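Side-chain contacts in replicative DNA helicase DnaB, 1st part (Mycobacterium tuberculosis, PDB 2R5U), which probably unwinds duplex DNA ahead of the replisome as the ATP-dependent main replicative helicase, this chain being its N-terminal domain from a hexameric ring: residues B[141-144]-B[145-149]; B[35-38]-B[39-43]; B[90-94]-B[95-99]; B[131-134]-B[135-139]. One frame throughout, in Å; residues are numbered along the deposited sequence.

Contact 1 of 4, residues B[141-144]-B[145-149]; sequences RVVQ and YGYAG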
loop_
_atom_site.group_PDB
_atom_site.type_symbol
_atom_site.label_atom_id
_atom_site.label_comp_id
_atom_site.label_asym_id
_atom_site.label_seq_id
_atom_site.Cartn_x
_atom_site.Cartn_y
_atom_site.Cartn_z
ATOM N N ARG B 141 16.621 21.289 -1.706
ATOM C CA ARG B 141 15.320 20.977 -2.275
ATOM C C ARG B 141 15.114 21.704 -3.613
ATOM O O ARG B 141 14.621 21.113 -4.573
ATOM C CB ARG B 141 14.196 21.313 -1.297
ATOM C CG ARG B 141 12.976 20.450 -1.496
ATOM C CD ARG B 141 12.072 20.425 -0.255
ATOM N NE ARG B 141 12.715 19.851 0.928
ATOM C CZ ARG B 141 12.830 20.458 2.113
ATOM N NH1 ARG B 141 12.342 21.678 2.310
ATOM N NH2 ARG B 141 13.437 19.832 3.113
ATOM N N VAL B 142 15.516 22.973 -3.669
ATOM C CA VAL B 142 15.425 23.781 -4.894
ATOM C C VAL B 142 16.295 23.213 -6.024
ATOM O O VAL B 142 15.827 23.084 -7.156
ATOM C CB VAL B 142 15.759 25.267 -4.614
ATOM C CG1 VAL B 142 15.935 26.063 -5.918
ATOM C CG2 VAL B 142 14.663 25.885 -3.749
ATOM N N VAL B 143 17.543 22.872 -5.704
ATOM C CA VAL B 143 18.440 22.179 -6.625
ATOM C C VAL B 143 17.768 20.925 -7.180
ATOM O O VAL B 143 17.692 20.743 -8.401
ATOM C CB VAL B 143 19.788 21.817 -5.953
ATOM C CG1 VAL B 143 20.684 21.030 -6.901
ATOM C CG2 VAL B 143 20.494 23.060 -5.505
ATOM N N GLN B 144 17.257 20.075 -6.290
ATOM C CA GLN B 144 16.536 18.875 -6.712
ATOM C C GLN B 144 15.423 19.163 -7.713
ATOM O O GLN B 144 15.305 18.449 -8.715
ATOM C CB GLN B 144 15.983 18.098 -5.514
ATOM C CG GLN B 144 17.029 17.264 -4.790
ATOM C CD GLN B 144 16.513 16.667 -3.478
ATOM O OE1 GLN B 144 17.219 15.896 -2.823
ATOM N NE2 GLN B 144 15.285 17.022 -3.095
ATOM N N TYR B 145 14.623 20.197 -7.450
ATOM C CA TYR B 145 13.538 20.606 -8.350
ATOM C C TYR B 145 14.037 21.073 -9.719
ATOM O O TYR B 145 13.383 20.824 -10.739
ATOM C CB TYR B 145 12.683 21.723 -7.739
ATOM C CG TYR B 145 11.868 21.341 -6.514
ATOM C CD1 TYR B 145 11.255 22.324 -5.737
ATOM C CD2 TYR B 145 11.724 20.003 -6.123
ATOM C CE1 TYR B 145 10.511 21.986 -4.613
ATOM C CE2 TYR B 145 10.984 19.654 -4.998
ATOM C CZ TYR B 145 10.379 20.650 -4.248
ATOM O OH TYR B 145 9.648 20.308 -3.133
ATOM N N GLY B 146 15.170 21.779 -9.721
ATOM C CA GLY B 146 15.821 22.227 -10.948
ATOM C C GLY B 146 16.232 21.066 -11.841
ATOM O O GLY B 146 15.953 21.084 -13.035
ATOM N N TYR B 147 16.884 20.063 -11.251
ATOM C CA TYR B 147 17.304 18.849 -11.969
ATOM C C TYR B 147 16.123 17.975 -12.386
ATOM O O TYR B 147 16.083 17.488 -13.514
ATOM C CB TYR B 147 18.290 18.025 -11.144
ATOM C CG TYR B 147 19.690 18.594 -11.045
ATOM C CD1 TYR B 147 20.275 18.817 -9.808
ATOM C CD2 TYR B 147 20.436 18.890 -12.185
ATOM C CE1 TYR B 147 21.565 19.326 -9.698
ATOM C CE2 TYR B 147 21.736 19.407 -12.084
ATOM C CZ TYR B 147 22.290 19.619 -10.835
ATOM O OH TYR B 147 23.562 20.128 -10.705
ATOM N N ALA B 148 15.168 17.779 -11.484
ATOM C CA ALA B 148 13.958 17.024 -11.791
ATOM C C ALA B 148 12.844 17.987 -12.201
ATOM O O ALA B 148 11.775 18.041 -11.576
ATOM C CB ALA B 148 13.545 16.171 -10.596
ATOM N N GLY B 149 13.104 18.743 -13.263
ATOM C CA GLY B 149 12.218 19.821 -13.684
ATOM C C GLY B 149 11.134 19.462 -14.682
ATOM O O GLY B 149 11.340 18.636 -15.577
#
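Tyr145 and Tyr147 close helix 119-147, the longer arm of a helical hairpin in this N-terminal domain of DnaB, and each leans back on the residue four places earlier. Arg141 serves Tyr145 twice. Its O accepts the N-H of Tyr145, 3.0 Å from Tyr145 N, and the same oxygen lies over one face of the Tyr145 ring, shifted toward the rim, with Tyr145 CG 3.4 Å from Arg141 O. The aliphatic part of Arg141 then runs alongside the ring in the same direction, CG lying 3.7 Å from Tyr145 OH, while the guanidinium plane is turned 54° from that of the ring. Both polar ends reach the returning arm, helix 155-169: Arg141 NH1 forms a salt bridge with Glu165 OE1, and Tyr145 OH is hydrogen-bonded to Glu165 OE2, tying the two arms together through one carboxylate. On another side of the helix, Val143 CG1 swings anti to its own N (chi1 177°) and meets Tyr147 CE1 obliquely at 3.4 Å. This pair belongs to the subunit interface, Val143 packing on Gly139 and Tyr147 on Val136 of the second subunit. Ala148 N still bonds to Gln144 O at 2.9 Å, although Ala148 itself has left helical geometry.

Contact 2 of 4, residues B[35-38]-B[39-43]; sequences QSVL and GGMLL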
loop_
_atom_site.group_PDB
_atom_site.type_symbol
_atom_site.label_atom_id
_atom_site.label_comp_id
_atom_site.label_asym_id
_atom_site.label_seq_id
_atom_site.Cartn_x
_atom_site.Cartn_y
_atom_site.Cartn_z
ATOM N N GLN B 35 21.201 21.172 24.751
ATOM C CA GLN B 35 21.218 20.564 26.095
ATOM C C GLN B 35 20.894 21.594 27.165
ATOM O O GLN B 35 20.043 21.356 28.006
ATOM C CB GLN B 35 22.570 19.882 26.355
ATOM C CG GLN B 35 22.773 18.604 25.549
ATOM C CD GLN B 35 24.212 18.106 25.577
ATOM O OE1 GLN B 35 25.147 18.843 25.901
ATOM N NE2 GLN B 35 24.397 16.864 25.208
ATOM N N SER B 36 21.546 22.746 27.094
ATOM C CA SER B 36 21.340 23.856 28.032
ATOM C C SER B 36 19.899 24.401 28.027
ATOM O O SER B 36 19.335 24.714 29.091
ATOM C CB SER B 36 22.323 24.992 27.734
ATOM O OG SER B 36 23.674 24.587 27.965
ATOM N N VAL B 37 19.315 24.524 26.827
ATOM C CA VAL B 37 17.896 24.896 26.685
ATOM C C VAL B 37 16.976 23.923 27.413
ATOM O O VAL B 37 16.084 24.343 28.175
ATOM C CB VAL B 37 17.436 24.999 25.218
ATOM C CG1 VAL B 37 15.907 25.092 25.150
ATOM C CG2 VAL B 37 18.003 26.212 24.587
ATOM N N LEU B 38 17.187 22.631 27.179
ATOM C CA LEU B 38 16.338 21.609 27.769
ATOM C C LEU B 38 16.514 21.543 29.295
ATOM O O LEU B 38 15.548 21.375 30.013
ATOM C CB LEU B 38 16.578 20.246 27.119
ATOM C CG LEU B 38 16.152 20.124 25.645
ATOM C CD1 LEU B 38 16.588 18.780 25.091
ATOM C CD2 LEU B 38 14.636 20.332 25.468
ATOM N N GLY B 39 17.759 21.679 29.751
ATOM C CA GLY B 39 18.087 21.702 31.183
ATOM C C GLY B 39 17.383 22.847 31.873
ATOM O O GLY B 39 16.786 22.651 32.916
ATOM N N GLY B 40 17.432 24.031 31.259
ATOM C CA GLY B 40 16.780 25.237 31.777
ATOM C C GLY B 40 15.272 25.117 31.922
ATOM O O GLY B 40 14.713 25.463 32.951
ATOM N N MET B 41 14.625 24.634 30.862
ATOM C CA MET B 41 13.197 24.342 30.832
ATOM C C MET B 41 12.745 23.386 31.928
ATOM O O MET B 41 11.678 23.584 32.484
ATOM C CB MET B 41 12.794 23.777 29.463
ATOM C CG MET B 41 12.990 24.780 28.283
ATOM S SD MET B 41 12.556 24.024 26.661
ATOM C CE MET B 41 10.753 24.065 26.735
ATOM N N LEU B 42 13.551 22.367 32.218
ATOM C CA LEU B 42 13.249 21.372 33.253
ATOM C C LEU B 42 13.350 21.953 34.695
ATOM O O LEU B 42 12.822 21.370 35.636
ATOM C CB LEU B 42 14.146 20.132 33.102
ATOM C CG LEU B 42 13.832 19.179 31.925
ATOM C CD1 LEU B 42 14.892 18.080 31.736
ATOM C CD2 LEU B 42 12.460 18.547 32.048
ATOM N N LEU B 43 14.020 23.096 34.833
ATOM C CA LEU B 43 14.236 23.747 36.139
ATOM C C LEU B 43 13.246 24.878 36.439
ATOM O O LEU B 43 13.082 25.283 37.592
ATOM C CB LEU B 43 15.675 24.267 36.215
ATOM C CG LEU B 43 16.732 23.158 36.270
ATOM C CD1 LEU B 43 18.122 23.769 36.218
ATOM C CD2 LEU B 43 16.566 22.292 37.523
#
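No ring or other flat side-chain group takes part where Val37 meets Met41; a methyl of a branched side chain and a thioether do the work, side by side and pointing the same way. Val37 CG1 lies 3.8 Å from Met41 SD. Because Met41 CG is set beside its own backbone N (chi1 -64°), it passes close to the preceding turn, 3.1 Å from Val37 O, before the chain bends at its last torsion (chi3 77°). That carbonyl also takes the N-H of Met41, with 3.1 Å from Met41 N to Val37 O and a nearly straight 171° at the hydrogen. Leu38 adds a looser touch, its CD2 4.4 Å from Met41 SD. One residue on, Leu42 repeats the pattern, its CG 3.4 Å from Leu38 O, the same oxygen that accepts its N-H. Gly39 and Gly40 continue the alpha-helical bonding, to Gln35 O and Ser36 O respectively, without adding side chains. Most of this length of helix 31-43 is buried in the globular part of the domain. Met41 packs on Tyr69 and Ile72 of helix 63-77, Val37 on Tyr122 and Val126 of helix 119-147, and Leu38 and Leu42 on Leu109 and Ile110, respectively, of helix 102-111.

Contact 3 of 4, residues B[90-94]-B[95-99]; sequences ELDRR and GLLRR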
loop_
_atom_site.group_PDB
_atom_site.type_symbol
_atom_site.label_atom_id
_atom_site.label_comp_id
_atom_site.label_asym_id
_atom_site.label_seq_id
_atom_site.Cartn_x
_atom_site.Cartn_y
_atom_site.Cartn_z
ATOM N N GLU B 90 5.538 11.718 30.691
ATOM C CA GLU B 90 4.998 12.145 29.403
ATOM C C GLU B 90 5.736 11.443 28.248
ATOM O O GLU B 90 5.091 10.928 27.332
ATOM C CB GLU B 90 5.023 13.680 29.260
ATOM C CG GLU B 90 4.651 14.207 27.864
ATOM C CD GLU B 90 3.202 13.951 27.474
ATOM O OE1 GLU B 90 2.328 14.060 28.357
ATOM O OE2 GLU B 90 2.935 13.646 26.279
ATOM N N LEU B 91 7.066 11.375 28.321
ATOM C CA LEU B 91 7.867 10.597 27.349
ATOM C C LEU B 91 7.533 9.104 27.328
ATOM O O LEU B 91 7.395 8.512 26.256
ATOM C CB LEU B 91 9.375 10.808 27.571
ATOM C CG LEU B 91 9.932 12.204 27.235
ATOM C CD1 LEU B 91 11.286 12.367 27.901
ATOM C CD2 LEU B 91 10.025 12.471 25.746
ATOM N N ASP B 92 7.407 8.498 28.512
ATOM C CA ASP B 92 6.989 7.098 28.646
ATOM C C ASP B 92 5.597 6.822 28.037
ATOM O O ASP B 92 5.406 5.806 27.382
ATOM C CB ASP B 92 7.038 6.671 30.119
ATOM C CG ASP B 92 6.817 5.186 30.312
ATOM O OD1 ASP B 92 7.654 4.378 29.840
ATOM O OD2 ASP B 92 5.803 4.829 30.954
ATOM N N ARG B 93 4.640 7.727 28.236
ATOM C CA ARG B 93 3.332 7.601 27.579
ATOM C C ARG B 93 3.472 7.578 26.056
ATOM O O ARG B 93 2.716 6.904 25.373
ATOM C CB ARG B 93 2.379 8.730 27.991
ATOM C CG ARG B 93 1.693 8.482 29.318
ATOM C CD ARG B 93 0.605 9.518 29.601
ATOM N NE ARG B 93 1.160 10.840 29.857
ATOM C CZ ARG B 93 1.329 11.380 31.065
ATOM N NH1 ARG B 93 0.960 10.728 32.166
ATOM N NH2 ARG B 93 1.859 12.593 31.164
ATOM N N ARG B 94 4.451 8.310 25.537
ATOM C CA ARG B 94 4.670 8.377 24.105
ATOM C C ARG B 94 5.530 7.218 23.559
ATOM O O ARG B 94 5.766 7.136 22.351
ATOM C CB ARG B 94 5.287 9.728 23.751
ATOM C CG ARG B 94 4.296 10.886 23.743
ATOM C CD ARG B 94 4.924 12.109 24.363
ATOM N NE ARG B 94 4.500 13.351 23.722
ATOM C CZ ARG B 94 5.335 14.223 23.156
ATOM N NH1 ARG B 94 6.661 14.007 23.161
ATOM N NH2 ARG B 94 4.845 15.321 22.589
ATOM N N GLY B 95 5.980 6.325 24.439
ATOM C CA GLY B 95 6.905 5.246 24.069
ATOM C C GLY B 95 8.323 5.708 23.741
ATOM O O GLY B 95 9.092 4.978 23.105
ATOM N N LEU B 96 8.685 6.916 24.174
ATOM C CA LEU B 96 9.968 7.519 23.778
ATOM C C LEU B 96 11.017 7.604 24.883
ATOM O O LEU B 96 12.150 8.019 24.627
ATOM C CB LEU B 96 9.746 8.908 23.171
ATOM C CG LEU B 96 8.908 9.005 21.894
ATOM C CD1 LEU B 96 8.331 10.393 21.754
ATOM C CD2 LEU B 96 9.724 8.613 20.657
ATOM N N LEU B 97 10.648 7.217 26.104
ATOM C CA LEU B 97 11.543 7.346 27.252
ATOM C C LEU B 97 12.812 6.502 27.099
ATOM O O LEU B 97 13.917 6.980 27.394
ATOM C CB LEU B 97 10.827 7.030 28.578
ATOM C CG LEU B 97 11.637 7.302 29.857
ATOM C CD1 LEU B 97 12.057 8.776 29.964
ATOM C CD2 LEU B 97 10.888 6.876 31.104
ATOM N N ARG B 98 12.643 5.264 26.628
ATOM C CA ARG B 98 13.766 4.357 26.355
ATOM C C ARG B 98 14.580 4.806 25.150
ATOM O O ARG B 98 15.800 4.637 25.122
ATOM C CB ARG B 98 13.273 2.925 26.152
ATOM N N ARG B 99 13.908 5.405 24.170
ATOM C CA ARG B 99 14.575 5.967 22.991
ATOM C C ARG B 99 15.723 6.921 23.366
ATOM O O ARG B 99 16.774 6.910 22.717
ATOM C CB ARG B 99 13.558 6.692 22.097
ATOM C CG ARG B 99 13.934 6.798 20.617
ATOM C CD ARG B 99 13.251 5.707 19.794
ATOM N NE ARG B 99 11.890 6.076 19.391
ATOM C CZ ARG B 99 10.860 5.229 19.330
ATOM N NH1 ARG B 99 11.016 3.950 19.664
ATOM N NH2 ARG B 99 9.662 5.663 18.947
HETATM O O HOH W 1 9.260 4.564 26.808
#
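The backbone between Leu91 and Leu96 closes in two bonds, Leu96 N to Leu91 O at 2.9 Å and Gly95 N to Asp92 O at 3.0 Å, the second donor standing well above the carbonyl plane. Gly95 turns the chain with a positive phi of 70°. Leucines pack about this turn. Leu96 CB comes within 4.4 Å of Leu91 CD2, and Leu96 CD1 lies 3.7 Å from Arg94 CB. Leu97 reaches back further: with CG anti to its own N (chi1 -173°), it spreads its two methyls over successive residues, CD1 at 4.1 Å from Leu91 CB and CD2 at 4.0 Å from Asp92 CB. The two bonds and the positive phi of Gly95 make a Schellman motif, which ends helix 84-93 and leads into the short helix 97-100; the Leu91-Leu96 touch is the apolar contact often seen across such a cap. The polar side chains of the last helical turn pair among themselves and with residues beyond it. Buried Glu90 is shared among three arginines. Its OE1 lies at the edge of the Arg93 guanidinium, in its plane and 3.2 Å from Arg93 NH2, although the donor stands above the carboxylate plane; Arg78 also pairs with OE1. Glu90 OE2 is 3.0 Å from Arg94 NE, and Arg94 NH2 bridges to Asp74 on helix 63-77. Asp92 OD2 forms a salt bridge with Lys129 of the third subunit.

Contact 4 of 4, residues B[131-134]-B[135-139]; sequences LLRR and LVEAG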
loop_
_atom_site.group_PDB
_atom_site.type_symbol
_atom_site.label_atom_id
_atom_site.label_comp_id
_atom_site.label_asym_id
_atom_site.label_seq_id
_atom_site.Cartn_x
_atom_site.Cartn_y
_atom_site.Cartn_z
ATOM N N LEU B 131 17.435 28.169 11.715
ATOM C CA LEU B 131 17.269 29.034 10.521
ATOM C C LEU B 131 18.222 28.621 9.398
ATOM O O LEU B 131 17.784 28.303 8.283
ATOM C CB LEU B 131 17.439 30.516 10.863
ATOM C CG LEU B 131 16.982 31.552 9.815
ATOM C CD1 LEU B 131 15.606 31.176 9.244
ATOM C CD2 LEU B 131 16.925 32.941 10.417
ATOM N N LEU B 132 19.510 28.581 9.722
ATOM C CA LEU B 132 20.553 28.157 8.800
ATOM C C LEU B 132 20.400 26.740 8.234
ATOM O O LEU B 132 20.601 26.531 7.024
ATOM C CB LEU B 132 21.927 28.352 9.436
ATOM C CG LEU B 132 22.301 29.790 9.784
ATOM C CD1 LEU B 132 23.548 29.804 10.654
ATOM C CD2 LEU B 132 22.512 30.624 8.504
ATOM N N ARG B 133 20.034 25.776 9.082
ATOM C CA ARG B 133 19.728 24.421 8.622
ATOM C C ARG B 133 18.567 24.363 7.650
ATOM O O ARG B 133 18.626 23.622 6.676
ATOM C CB ARG B 133 19.426 23.456 9.780
ATOM C CG ARG B 133 20.406 22.333 9.892
ATOM C CD ARG B 133 20.029 21.186 10.859
ATOM N NE ARG B 133 18.823 21.371 11.681
ATOM C CZ ARG B 133 18.718 22.139 12.772
ATOM N NH1 ARG B 133 19.738 22.864 13.225
ATOM N NH2 ARG B 133 17.555 22.183 13.412
ATOM N N ARG B 134 17.499 25.099 7.939
ATOM C CA ARG B 134 16.343 25.140 7.045
ATOM C C ARG B 134 16.678 25.766 5.693
ATOM O O ARG B 134 16.084 25.404 4.675
ATOM C CB ARG B 134 15.154 25.845 7.704
ATOM C CG ARG B 134 14.346 24.872 8.546
ATOM C CD ARG B 134 13.326 25.525 9.453
ATOM N NE ARG B 134 12.894 24.560 10.473
ATOM C CZ ARG B 134 11.903 24.751 11.342
ATOM N NH1 ARG B 134 11.205 25.883 11.333
ATOM N NH2 ARG B 134 11.608 23.800 12.220
ATOM N N LEU B 135 17.643 26.677 5.702
ATOM C CA LEU B 135 18.155 27.304 4.488
ATOM C C LEU B 135 18.938 26.296 3.644
ATOM O O LEU B 135 18.660 26.137 2.458
ATOM C CB LEU B 135 19.008 28.510 4.855
ATOM C CG LEU B 135 19.110 29.684 3.889
ATOM C CD1 LEU B 135 17.747 30.083 3.315
ATOM C CD2 LEU B 135 19.744 30.836 4.616
ATOM N N VAL B 136 19.893 25.603 4.265
ATOM C CA VAL B 136 20.567 24.468 3.636
ATOM C C VAL B 136 19.570 23.452 3.061
ATOM O O VAL B 136 19.661 23.083 1.880
ATOM C CB VAL B 136 21.555 23.779 4.613
ATOM C CG1 VAL B 136 22.039 22.448 4.053
ATOM C CG2 VAL B 136 22.724 24.685 4.901
ATOM N N GLU B 137 18.606 23.019 3.871
ATOM C CA GLU B 137 17.597 22.048 3.417
ATOM C C GLU B 137 16.705 22.557 2.276
ATOM O O GLU B 137 16.375 21.803 1.345
ATOM C CB GLU B 137 16.729 21.566 4.584
ATOM C CG GLU B 137 17.487 20.694 5.597
ATOM C CD GLU B 137 16.693 20.418 6.871
ATOM O OE1 GLU B 137 15.568 20.952 7.018
ATOM O OE2 GLU B 137 17.207 19.671 7.736
ATOM N N ALA B 138 16.300 23.821 2.354
ATOM C CA ALA B 138 15.446 24.412 1.321
ATOM C C ALA B 138 16.232 24.565 0.014
ATOM O O ALA B 138 15.718 24.259 -1.065
ATOM C CB ALA B 138 14.899 25.744 1.770
ATOM N N GLY B 139 17.472 25.025 0.134
ATOM C CA GLY B 139 18.391 25.124 -0.998
ATOM C C GLY B 139 18.543 23.822 -1.752
ATOM O O GLY B 139 18.359 23.795 -2.966
#
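Glu137 folds its side chain back along the preceding turn, placing CG 3.3 Å from Arg133 O. The torsion responsible sets CG beside the backbone N (chi1 -69°), and the N-H of Glu137 bonds to that same oxygen, Glu137 N lying 2.9 Å from Arg133 O. Farther out the opposite charges probably attract only weakly: Glu137 OE2 is 4.6 Å from Arg133 NE, too far for a salt bridge. The neighbouring carbonyls are used in the same way, each taking an N-H and packing against side-chain carbons. Leu132 O accepts the Val136 N-H, has Val136 CG2 at 3.5 Å and lies 3.3 Å from Leu135 CB; Arg134 O takes the Ala138 N-H, 2.8 Å from Ala138 N, and is met by Ala138 CB at 3.2 Å. This is the middle of helix 119-147, where different sides of one helix serve different neighbours. Leu131 and Ala138 pack on Val169 of the partner arm, helix 155-169, whereas Leu132 and Leu135 rest on Gly146 and Val158, respectively, of the second subunit. Arg133 turns elsewhere: it is buried, and its guanidinium is held by the carbonyls of Pro28 and Asp59. Arg134 NH2 reaches the carbonyl of Pro57.

How the contacts relate
All four contacts are local, yet each takes its character from its place in the fold. Contact 2 is the buried one, aliphatic and sulfur-bearing, inside the globular part; contact 3, at the surface about 18 Å away between centres, ends a helix and is rich in charge. Contacts 1 and 4 share helix 119-147, adjoin in sequence and are partly buried. Both meet helix 155-169 and the second subunit, but contact 1 sends its polar ends to the partner arm, whereas contact 4 sends its arginines to backbone carbonyls nearer the globular part. Contact 3 touches the third subunit instead, and contact 2 touches no other chain of the hexamer.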